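Side-chain contacts in putative aspartyl-tRNA synthetase (Leishmania major, PDB 6OD8), which probably catalyses the ATP-dependent attachment of L-aspartate to tRNA(Asp), releasing AMP and diphosphate: residues I243-I248 with Q276-M281; V282-V287 with D514-G519; Y337-L342 with T443-S448; K371-G376 with E439-D444. All blocks are in the same frame, centred on the assembly; numbering follows the deposited sequence. Where two conformers were deposited one is given.

Contact 1. Residues I243-I248 with Q276-M281; sequences IHSPKI and QLYKQM. With EDO (1,2-ethanediol), chain G.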
# COMPACT_ATOMS: atom_id res chain seq x y z
N ILE A 243 1.30 8.02 3.01
CA ILE A 243 1.91 8.92 2.03
C ILE A 243 2.45 8.10 0.88
O ILE A 243 2.71 6.90 1.01
CB ILE A 243 3.05 9.79 2.63
CG1 ILE A 243 4.17 8.90 3.17
CG2 ILE A 243 2.51 10.67 3.76
CD1 ILE A 243 5.44 9.70 3.56
N HIS A 244 2.67 8.78 -0.24
CA HIS A 244 3.26 8.21 -1.44
C HIS A 244 4.31 9.20 -1.92
O HIS A 244 3.96 10.30 -2.36
CB HIS A 244 2.19 7.95 -2.51
CG HIS A 244 1.28 6.82 -2.15
ND1 HIS A 244 0.04 7.01 -1.57
CD2 HIS A 244 1.45 5.49 -2.24
CE1 HIS A 244 -0.51 5.83 -1.34
NE2 HIS A 244 0.32 4.89 -1.73
N SER A 245 5.58 8.84 -1.76
CA SER A 245 6.69 9.69 -2.14
C SER A 245 7.38 9.13 -3.38
O SER A 245 7.24 7.95 -3.70
CB SER A 245 7.69 9.83 -0.97
OG SER A 245 8.15 8.59 -0.52
N PRO A 246 8.11 9.96 -4.13
CA PRO A 246 8.59 9.51 -5.44
C PRO A 246 9.74 8.53 -5.33
O PRO A 246 10.60 8.61 -4.45
CB PRO A 246 9.05 10.81 -6.12
CG PRO A 246 9.39 11.74 -4.97
CD PRO A 246 8.36 11.40 -3.91
N LYS A 247 9.76 7.60 -6.27
CA LYS A 247 10.87 6.67 -6.37
C LYS A 247 11.93 7.17 -7.34
O LYS A 247 13.09 6.75 -7.22
CB LYS A 247 10.36 5.28 -6.79
CG LYS A 247 9.12 4.82 -6.00
CD LYS A 247 9.34 4.93 -4.48
CE LYS A 247 8.03 4.84 -3.66
NZ LYS A 247 8.31 5.24 -2.20
N ILE A 248 11.59 8.10 -8.22
CA ILE A 248 12.58 8.78 -9.06
C ILE A 248 13.12 9.99 -8.31
O ILE A 248 12.35 10.83 -7.83
CB ILE A 248 11.97 9.18 -10.42
CG1 ILE A 248 11.60 7.91 -11.19
CG2 ILE A 248 12.97 10.03 -11.21
CD1 ILE A 248 10.96 8.17 -12.55
N GLN A 276 13.18 7.44 3.03
CA GLN A 276 13.68 8.07 4.25
C GLN A 276 13.60 9.59 4.25
O GLN A 276 13.03 10.20 5.15
CB GLN A 276 15.14 7.66 4.48
CG GLN A 276 15.78 8.34 5.70
CD GLN A 276 15.13 7.86 6.99
OE1 GLN A 276 14.89 6.67 7.16
NE2 GLN A 276 14.81 8.79 7.87
N LEU A 277 14.19 10.24 3.25
CA LEU A 277 14.23 11.69 3.27
C LEU A 277 12.83 12.30 3.17
O LEU A 277 12.50 13.24 3.89
CB LEU A 277 15.13 12.21 2.15
CG LEU A 277 16.55 11.65 2.02
CD1 LEU A 277 17.32 12.50 1.01
CD2 LEU A 277 17.28 11.65 3.37
N TYR A 278 11.99 11.76 2.28
CA TYR A 278 10.65 12.32 2.09
C TYR A 278 9.77 12.13 3.32
O TYR A 278 8.99 13.03 3.67
CB TYR A 278 9.98 11.70 0.86
CG TYR A 278 10.69 12.10 -0.40
CD1 TYR A 278 10.64 13.40 -0.85
CD2 TYR A 278 11.43 11.17 -1.14
CE1 TYR A 278 11.32 13.80 -1.99
CE2 TYR A 278 12.11 11.57 -2.29
CZ TYR A 278 12.05 12.86 -2.70
OH TYR A 278 12.73 13.24 -3.84
N LYS A 279 9.84 10.97 3.97
CA LYS A 279 8.96 10.79 5.12
C LYS A 279 9.32 11.76 6.25
O LYS A 279 8.43 12.23 6.96
CB LYS A 279 8.94 9.34 5.60
CG LYS A 279 10.26 8.78 6.23
CD LYS A 279 10.03 7.32 6.65
CE LYS A 279 11.35 6.70 7.09
NZ LYS A 279 11.14 5.46 7.90
N GLN A 280 10.60 12.14 6.39
CA GLN A 280 10.91 13.21 7.33
C GLN A 280 10.39 14.56 6.84
O GLN A 280 9.90 15.37 7.64
CB GLN A 280 12.42 13.30 7.54
CG GLN A 280 13.06 12.07 8.11
CD GLN A 280 14.55 12.32 8.34
OE1 GLN A 280 15.42 11.76 7.67
NE2 GLN A 280 14.85 13.22 9.26
N MET A 281 10.57 14.87 5.56
CA MET A 281 10.16 16.17 5.06
C MET A 281 8.65 16.37 5.21
O MET A 281 8.20 17.49 5.46
CB MET A 281 10.57 16.32 3.60
CG MET A 281 12.10 16.25 3.42
SD MET A 281 12.64 15.99 1.70
CE MET A 281 12.08 17.57 1.11
C1 EDO G . 15.98 9.84 -1.24
O1 EDO G . 16.69 8.59 -1.13
C2 EDO G . 14.53 9.65 -0.79
O2 EDO G . 14.44 9.15 0.57

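Contact 2. Residues V282-V287 with D514-G519; sequences VLQGDV and DSFRLG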
# COMPACT_ATOMS: atom_id res chain seq x y z
N VAL A 282 7.86 15.31 5.09
CA VAL A 282 6.41 15.48 5.18
C VAL A 282 6.00 15.87 6.59
O VAL A 282 5.06 16.64 6.78
CB VAL A 282 5.69 14.22 4.69
CG1 VAL A 282 4.16 14.38 4.84
CG2 VAL A 282 6.02 13.96 3.22
N LEU A 283 6.72 15.39 7.61
CA LEU A 283 6.42 15.82 8.97
C LEU A 283 6.65 17.31 9.15
O LEU A 283 5.99 17.97 9.96
CB LEU A 283 7.26 15.03 9.96
CG LEU A 283 7.12 13.51 10.04
CD1 LEU A 283 7.64 13.06 11.39
CD2 LEU A 283 5.71 13.00 9.80
N GLN A 284 7.58 17.88 8.39
CA GLN A 284 7.78 19.32 8.47
C GLN A 284 6.69 20.10 7.74
O GLN A 284 6.68 21.34 7.82
CB GLN A 284 9.16 19.69 7.91
CG GLN A 284 10.32 18.82 8.48
CD GLN A 284 10.17 18.44 9.95
OE1 GLN A 284 9.76 19.24 10.78
NE2 GLN A 284 10.49 17.19 10.27
N GLY A 285 5.78 19.42 7.05
CA GLY A 285 4.57 20.07 6.55
C GLY A 285 3.40 19.88 7.49
O GLY A 285 2.24 20.05 7.10
N ASP A 286 3.71 19.48 8.72
CA ASP A 286 2.81 19.36 9.88
C ASP A 286 1.93 18.12 9.85
O ASP A 286 0.98 18.03 10.64
CB ASP A 286 1.94 20.61 10.07
CG ASP A 286 2.77 21.85 10.44
OD1 ASP A 286 3.95 21.66 10.80
OD2 ASP A 286 2.26 22.99 10.36
N VAL A 287 2.22 17.14 9.01
CA VAL A 287 1.52 15.86 9.16
C VAL A 287 2.14 15.19 10.38
O VAL A 287 3.36 14.97 10.39
CB VAL A 287 1.66 14.98 7.90
CG1 VAL A 287 0.84 13.71 8.08
CG2 VAL A 287 1.22 15.74 6.64
N ASP A 514 16.98 21.82 3.81
CA ASP A 514 16.15 23.02 3.82
C ASP A 514 14.79 22.79 4.48
O ASP A 514 14.20 23.74 5.01
CB ASP A 514 15.93 23.52 2.38
CG ASP A 514 17.12 24.25 1.83
OD1 ASP A 514 18.10 24.48 2.59
OD2 ASP A 514 17.09 24.58 0.62
N SER A 515 14.28 21.56 4.43
CA SER A 515 12.96 21.30 5.03
C SER A 515 12.96 21.44 6.55
O SER A 515 11.88 21.49 7.14
CB SER A 515 12.45 19.90 4.66
OG SER A 515 13.08 18.86 5.40
N PHE A 516 14.13 21.52 7.18
CA PHE A 516 14.20 21.69 8.63
C PHE A 516 14.44 23.12 9.05
O PHE A 516 14.61 23.38 10.25
CB PHE A 516 15.31 20.80 9.21
CG PHE A 516 15.17 19.36 8.84
CD1 PHE A 516 14.12 18.58 9.34
CD2 PHE A 516 16.08 18.77 7.96
CE1 PHE A 516 13.99 17.24 8.98
CE2 PHE A 516 15.97 17.41 7.62
CZ PHE A 516 14.91 16.65 8.12
N ARG A 517 14.51 24.06 8.09
CA ARG A 517 14.95 25.41 8.40
C ARG A 517 13.81 26.35 8.77
O ARG A 517 14.07 27.41 9.34
CB ARG A 517 15.73 25.99 7.23
CG ARG A 517 17.10 25.32 6.97
CD ARG A 517 17.80 26.09 5.85
NE ARG A 517 18.93 25.39 5.26
CZ ARG A 517 20.14 25.30 5.82
NH1 ARG A 517 21.11 24.65 5.20
NH2 ARG A 517 20.37 25.84 7.02
N LEU A 518 12.57 25.97 8.49
CA LEU A 518 11.39 26.82 8.71
C LEU A 518 10.58 26.33 9.90
O LEU A 518 9.35 26.29 9.87
CB LEU A 518 10.52 26.87 7.45
CG LEU A 518 11.23 27.26 6.15
CD1 LEU A 518 10.27 27.23 4.97
CD2 LEU A 518 11.91 28.63 6.27
N GLY A 519 11.28 25.94 10.96
CA GLY A 519 10.70 25.31 12.12
C GLY A 519 10.56 23.82 11.88
O GLY A 519 9.97 23.41 10.86

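Contact 3. Residues Y337-L342 with T443-S448; sequences YIFERL and TDFFIS. With EDO (1,2-ethanediol), chain I; EDO (1,2-ethanediol), chain K.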
# COMPACT_ATOMS: atom_id res chain seq x y z
N TYR A 337 0.98 -6.57 17.29
CA TYR A 337 -0.31 -6.64 16.59
C TYR A 337 -0.23 -7.58 15.40
O TYR A 337 -1.11 -8.42 15.19
CB TYR A 337 -0.68 -5.22 16.15
CG TYR A 337 -1.99 -5.04 15.40
CD1 TYR A 337 -3.14 -4.64 16.07
CD2 TYR A 337 -2.05 -5.21 14.01
CE1 TYR A 337 -4.35 -4.43 15.38
CE2 TYR A 337 -3.26 -5.01 13.32
CZ TYR A 337 -4.40 -4.63 14.01
OH TYR A 337 -5.60 -4.42 13.32
N ILE A 338 0.82 -7.43 14.58
CA ILE A 338 0.97 -8.25 13.38
C ILE A 338 1.12 -9.72 13.75
O ILE A 338 0.41 -10.58 13.22
CB ILE A 338 2.16 -7.74 12.54
CG1 ILE A 338 1.84 -6.35 11.97
CG2 ILE A 338 2.53 -8.72 11.41
CD1 ILE A 338 3.00 -5.66 11.26
N PHE A 339 2.04 -10.02 14.67
CA PHE A 339 2.32 -11.41 15.03
C PHE A 339 1.11 -12.08 15.64
O PHE A 339 0.83 -13.26 15.39
CB PHE A 339 3.49 -11.46 16.04
CG PHE A 339 4.83 -11.09 15.46
CD1 PHE A 339 5.10 -11.29 14.12
CD2 PHE A 339 5.84 -10.56 16.28
CE1 PHE A 339 6.34 -10.97 13.59
CE2 PHE A 339 7.08 -10.25 15.77
CZ PHE A 339 7.33 -10.44 14.41
N GLU A 340 0.38 -11.35 16.48
CA GLU A 340 -0.82 -11.92 17.10
C GLU A 340 -1.88 -12.26 16.05
O GLU A 340 -2.56 -13.29 16.18
CB GLU A 340 -1.35 -10.94 18.14
CG GLU A 340 -2.76 -11.16 18.61
CD GLU A 340 -3.21 -10.01 19.52
OE1 GLU A 340 -2.37 -9.53 20.32
OE2 GLU A 340 -4.39 -9.59 19.41
N ARG A 341 -1.99 -11.45 15.01
CA ARG A 341 -2.99 -11.74 13.98
C ARG A 341 -2.49 -12.77 12.97
O ARG A 341 -3.28 -13.61 12.51
CB ARG A 341 -3.39 -10.42 13.30
CG ARG A 341 -4.41 -9.70 14.20
CD ARG A 341 -4.65 -8.26 13.86
NE ARG A 341 -5.55 -7.69 14.87
CZ ARG A 341 -5.22 -7.42 16.13
NH1 ARG A 341 -3.98 -7.67 16.58
NH2 ARG A 341 -6.13 -6.92 16.96
N LEU A 342 -1.20 -12.76 12.64
CA LEU A 342 -0.67 -13.80 11.75
C LEU A 342 -0.87 -15.18 12.35
O LEU A 342 -1.12 -16.14 11.61
CB LEU A 342 0.81 -13.57 11.45
CG LEU A 342 1.19 -12.40 10.52
CD1 LEU A 342 2.71 -12.37 10.41
CD2 LEU A 342 0.52 -12.47 9.10
N THR A 443 13.19 -16.09 23.75
CA THR A 443 12.45 -15.36 22.74
C THR A 443 13.26 -15.27 21.44
O THR A 443 14.49 -15.23 21.46
CB THR A 443 12.07 -13.94 23.20
OG1 THR A 443 11.30 -13.30 22.18
CG2 THR A 443 13.31 -13.12 23.51
N ASP A 444 12.53 -15.29 20.33
CA ASP A 444 13.06 -15.14 18.98
C ASP A 444 13.06 -13.69 18.50
O ASP A 444 13.47 -13.44 17.36
CB ASP A 444 12.24 -15.96 17.96
CG ASP A 444 12.22 -17.45 18.26
OD1 ASP A 444 13.29 -18.04 18.53
OD2 ASP A 444 11.12 -18.04 18.21
N PHE A 445 12.61 -12.75 19.33
CA PHE A 445 12.43 -11.35 18.96
C PHE A 445 12.99 -10.45 20.06
O PHE A 445 12.64 -10.63 21.23
CB PHE A 445 10.95 -11.02 18.76
CG PHE A 445 10.70 -9.63 18.22
CD1 PHE A 445 10.60 -9.42 16.85
CD2 PHE A 445 10.60 -8.54 19.07
CE1 PHE A 445 10.38 -8.14 16.34
CE2 PHE A 445 10.39 -7.27 18.56
CZ PHE A 445 10.28 -7.07 17.20
N PHE A 446 13.81 -9.47 19.70
CA PHE A 446 14.32 -8.56 20.73
C PHE A 446 14.86 -7.31 20.06
O PHE A 446 15.12 -7.28 18.85
CB PHE A 446 15.38 -9.24 21.61
CG PHE A 446 16.75 -9.34 20.97
CD1 PHE A 446 17.71 -8.39 21.21
CD2 PHE A 446 17.06 -10.41 20.12
CE1 PHE A 446 18.99 -8.48 20.63
CE2 PHE A 446 18.31 -10.48 19.51
CZ PHE A 446 19.27 -9.53 19.78
N ILE A 447 14.99 -6.25 20.84
CA ILE A 447 15.61 -5.04 20.32
C ILE A 447 16.91 -4.79 21.08
O ILE A 447 17.00 -5.09 22.27
CB ILE A 447 14.66 -3.83 20.37
CG1 ILE A 447 14.62 -3.21 21.75
CG2 ILE A 447 13.26 -4.24 19.95
CD1 ILE A 447 15.56 -2.02 21.94
N SER A 448 17.91 -4.27 20.36
CA SER A 448 19.18 -3.82 20.92
C SER A 448 19.17 -2.30 20.86
O SER A 448 19.02 -1.73 19.78
CB SER A 448 20.38 -4.37 20.14
OG SER A 448 21.62 -3.91 20.71
C1 EDO I . -6.92 -11.27 15.99
O1 EDO I . -7.97 -10.56 16.65
C2 EDO I . -6.15 -12.10 17.01
O2 EDO I . -5.98 -11.35 18.21
C1 EDO K . 17.76 -17.06 17.33
O1 EDO K . 18.36 -18.36 17.25
C2 EDO K . 16.37 -17.15 17.92
O2 EDO K . 15.45 -17.66 16.95

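Contact 4. Residues K371-G376 with E439-D444; sequences KELGVG and ERYGTD. With EDO (1,2-ethanediol), chain K.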
# COMPACT_ATOMS: atom_id res chain seq x y z
N LYS A 371 10.31 -12.78 35.76
CA LYS A 371 10.57 -12.83 37.19
C LYS A 371 11.87 -13.57 37.49
O LYS A 371 12.69 -13.10 38.29
CB LYS A 371 9.38 -13.47 37.91
N GLU A 372 12.08 -14.73 36.85
CA GLU A 372 13.27 -15.55 37.10
C GLU A 372 14.56 -14.79 36.87
O GLU A 372 15.54 -14.96 37.62
CB GLU A 372 13.25 -16.79 36.20
CG GLU A 372 12.17 -17.81 36.51
CD GLU A 372 11.99 -18.82 35.38
OE1 GLU A 372 12.87 -18.90 34.50
OE2 GLU A 372 10.96 -19.54 35.39
N LEU A 373 14.63 -13.97 35.81
CA LEU A 373 15.86 -13.25 35.51
C LEU A 373 15.86 -11.83 36.04
O LEU A 373 16.87 -11.14 35.90
CB LEU A 373 16.12 -13.22 34.00
CG LEU A 373 16.26 -14.58 33.31
CD1 LEU A 373 16.36 -14.35 31.80
CD2 LEU A 373 17.46 -15.32 33.82
N GLY A 374 14.77 -11.38 36.66
CA GLY A 374 14.75 -9.99 37.10
C GLY A 374 14.81 -8.99 35.96
O GLY A 374 15.47 -7.96 36.08
N VAL A 375 14.13 -9.29 34.85
CA VAL A 375 13.97 -8.32 33.77
C VAL A 375 13.13 -7.15 34.27
O VAL A 375 12.14 -7.33 34.98
CB VAL A 375 13.31 -9.02 32.56
CG1 VAL A 375 12.89 -8.03 31.48
CG2 VAL A 375 14.26 -10.06 31.98
N GLY A 376 13.54 -5.93 33.91
CA GLY A 376 12.80 -4.76 34.33
C GLY A 376 11.50 -4.61 33.56
O GLY A 376 11.31 -5.21 32.52
N GLU A 439 18.44 -18.62 24.15
CA GLU A 439 18.76 -19.56 25.21
C GLU A 439 18.54 -18.96 26.59
O GLU A 439 18.05 -19.64 27.49
CB GLU A 439 20.20 -20.04 25.04
CG GLU A 439 20.40 -20.85 23.76
CD GLU A 439 21.84 -21.32 23.55
OE1 GLU A 439 22.74 -20.85 24.28
OE2 GLU A 439 22.05 -22.15 22.64
N ARG A 440 18.86 -17.67 26.77
CA ARG A 440 18.74 -17.04 28.09
C ARG A 440 17.31 -16.62 28.40
O ARG A 440 16.80 -16.91 29.49
CB ARG A 440 19.64 -15.80 28.18
CG ARG A 440 19.68 -15.23 29.61
CD ARG A 440 20.65 -14.07 29.76
NE ARG A 440 20.49 -13.36 31.04
CZ ARG A 440 20.94 -13.82 32.20
NH1 ARG A 440 21.54 -15.00 32.25
NH2 ARG A 440 20.78 -13.10 33.32
N TYR A 441 16.67 -15.92 27.45
CA TYR A 441 15.38 -15.27 27.64
C TYR A 441 14.22 -16.02 27.01
O TYR A 441 13.07 -15.70 27.34
CB TYR A 441 15.40 -13.84 27.07
CG TYR A 441 16.45 -12.97 27.77
CD1 TYR A 441 16.19 -12.40 29.01
CD2 TYR A 441 17.70 -12.76 27.20
CE1 TYR A 441 17.16 -11.63 29.67
CE2 TYR A 441 18.66 -11.98 27.83
CZ TYR A 441 18.39 -11.42 29.07
OH TYR A 441 19.35 -10.66 29.74
N GLY A 442 14.48 -16.94 26.09
CA GLY A 442 13.43 -17.76 25.51
C GLY A 442 12.66 -17.14 24.37
O GLY A 442 11.58 -17.64 24.03
N THR A 443 13.19 -16.09 23.75
CA THR A 443 12.45 -15.36 22.74
C THR A 443 13.26 -15.27 21.44
O THR A 443 14.49 -15.23 21.46
CB THR A 443 12.07 -13.94 23.20
OG1 THR A 443 11.30 -13.30 22.18
CG2 THR A 443 13.31 -13.12 23.51
N ASP A 444 12.53 -15.29 20.33
CA ASP A 444 13.06 -15.14 18.98
C ASP A 444 13.06 -13.69 18.50
O ASP A 444 13.47 -13.44 17.36
CB ASP A 444 12.24 -15.96 17.96
CG ASP A 444 12.22 -17.45 18.26
OD1 ASP A 444 13.29 -18.04 18.53
OD2 ASP A 444 11.12 -18.04 18.21
C1 EDO K . 17.76 -17.06 17.33
O1 EDO K . 18.36 -18.36 17.25
C2 EDO K . 16.37 -17.15 17.92
O2 EDO K . 15.45 -17.66 16.95

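Contact 1. Residues I243-I248 with Q276-M281
Tyr278 leans from the first turn of helix 276-283 against Ser245 and Pro246. At the root, CB of Tyr278 rests on CB of Ser245, 3.5 Å away, and the same serine carbon still touches the start of the ring. With chi1 at -67° CG stands opposite the carbonyl carbon, which carries the ring along the loop to Pro246. That proline lies across one face: its CD sits over the ring centre, 4.0 Å from the centroid and only 5° off the normal, a well-centred CH-pi contact. Farther out, Pro246 CG comes to 3.7 Å from Tyr278 CZ. The proline and its surroundings match motif 1 of class II synthetases, in which a long helix, a strand and a proline build the dimer interface, and Pro246 indeed packs on Arg551 of the second subunit. Separately, the hydroxyl of Tyr278 bonds to the carbonyl of Pro558 of that subunit. An ethanediol approaches the ring obliquely, its C2 3.4 Å from Tyr278 CE2, while its O2 accepts a bond from Leu277 N (2.9 Å). On the other flank Ile243 CD1 meets Lys279 at CA, 4.0 Å away, the two side chains crossing nearly at right angles. The lysine then runs off, extended, to a salt bridge with Asp315, and Ser245 OG is held by Glu292.

Contact 2. Residues V282-V287 with D514-G519
Gln284 lays its aliphatic stem over the carbonyl of Ser515 and its amide beside the ring of Phe516. CB and CG of Gln284 both approach Ser515 O, CG at 3.4 Å, so the carbonyl is covered by carbon from the glutamine. The chain then bends sharply at chi2 (-37°), bringing NE2 to the edge of the phenyl ring, 3.7 Å from Phe516 CE1 and near the ring plane. Amide and ring are turned 53° apart, and the touch is packing, not a bond to the pi cloud. What fixes the amide is its own hydrogen bonds: OE1 takes the N-H of Trp521, and NE2 gives to Gln280 O. Two type I turns face each other here, Leu283 to Asp286 at the end of helix 276-283 and Asp514 to Arg517 ahead of strand 523-529, whose glycine-rich sequence begins class II motif 3. The second turn is braced by a salt bridge, Arg517 NE to Asp514 OD1, 2.9 Å long and within the guanidinium plane. Ser515 OG lies over the face of Phe516, 3.7 Å above its plane, and is hydrogen-bonded to Tyr512 O. Arg94 of the second subunit, from its OB-fold region, reaches both Gly519 O and Asp286.

Contact 3. Residues Y337-L342 with T443-S448
Phe339 points one edge of its ring at the face of Phe445, and this pair is the whole of the contact. The CA atoms of the two residues are 10.8 Å apart, so residues 337-342 and 443-448 meet through these two side chains alone. The rings stand almost perpendicular, planes at 80° and centroids 5.7 Å apart, in an offset edge-to-face arrangement: CE2 of Phe339 comes in nearest one side of the target ring, 3.8 Å from Phe445 CD1. Phe445 has CG anti to the backbone N (chi1 -173°), which sends its ring out from the strand to meet the helix. Trp363 and Leu361 pack on Phe339, while Phe335 and Met475 close on Phe445; Ile477 touches both, making this a buried apolar layer between a helix and the large mixed sheet of the class II catalytic fold.

The polar, partly exposed side of the helix takes no part in the contact with 443-448. There Arg341 runs extended along the helix and lays its guanidinium over the rim of the Tyr337 ring, NH1 3.2 Å above the phenol plane; NH1 also donates to Tyr337 O, and both side chains lean on helix 215-237. Exposed Glu340 attracts Arg341 by charge only, its carboxylate well out of the guanidinium plane. An ethanediol bonds to Glu340 OE2 (2.7 Å); with Tyr337 CE1 over one guanidinium face, its C1 lies off-centre over the opposite one. With a perpendicular pair and no polar atom in it, the buried side is consistent with van der Waals packing aided by weak electrostatics between ring hydrogens and pi cloud.

Contact 4. Residues K371-G376 with E439-D444
Leu373 spreads its two methyl groups over Arg440 and Tyr441, and these three residues make up most of the buried surface. CD1 of the leucine is wedged between the backbone and the ring: it lies 3.4 Å from Tyr441 CD1, approaching the phenol obliquely, and 3.5 Å from Arg440 O. That carbonyl, near the end of helix 427-441, is not left to the methyl alone, since Arg369 donates to it. CD2 takes the other direction and settles over one face of the Arg440 guanidinium, nearest NH2 at 4.0 Å and offset toward the rim.

The chain of Arg440, extended from a CG anti to the backbone N (chi1 -172°), carries the guanidinium out to Leu373. On the way CG crosses one face of the Tyr441 ring, and NE makes a weak bond to Tyr441 OH, 3.2 Å long. Asp386 fixes both ends together, one carboxylate oxygen bridging to Arg440 NH2 and the other bonding to Tyr441 OH. Val375 completes the packing from the side, its CG2 at the edge of the ring, 4.0 Å from Tyr441 CE1.

Both segments are helix ends. Gly374, with phi 65°, closes helix 367-373 in a Schellman motif, and Gly442 leaves helix 427-441 with positive phi as well. Each segment leads on into a strand of the large mixed sheet, 376-377 or 445-449, so the contact joins two helix-to-strand connections within the class II catalytic fold.

From the N terminus, contact 1 comes first: it closes a loop of 27 residues that carries most of the small three-stranded sheet, and returns to helix 276-283. Contact 2 opens on the end of that same helix and touches contact 1 where Met281 meets Ser515; its loop of 226 residues runs to the turn just before the strand of motif 3. Contacts 3 and 4 both nest inside it. Contact 4 opens inside the loop of contact 3, and both end on the same part of the chain, sharing Thr443 and Asp444. Contacts 1 and 2 thus tie the dimer-facing side together, whereas contact 3 joins a helix to the large mixed sheet and contact 4 joins the ends of two helices that lead into its strands.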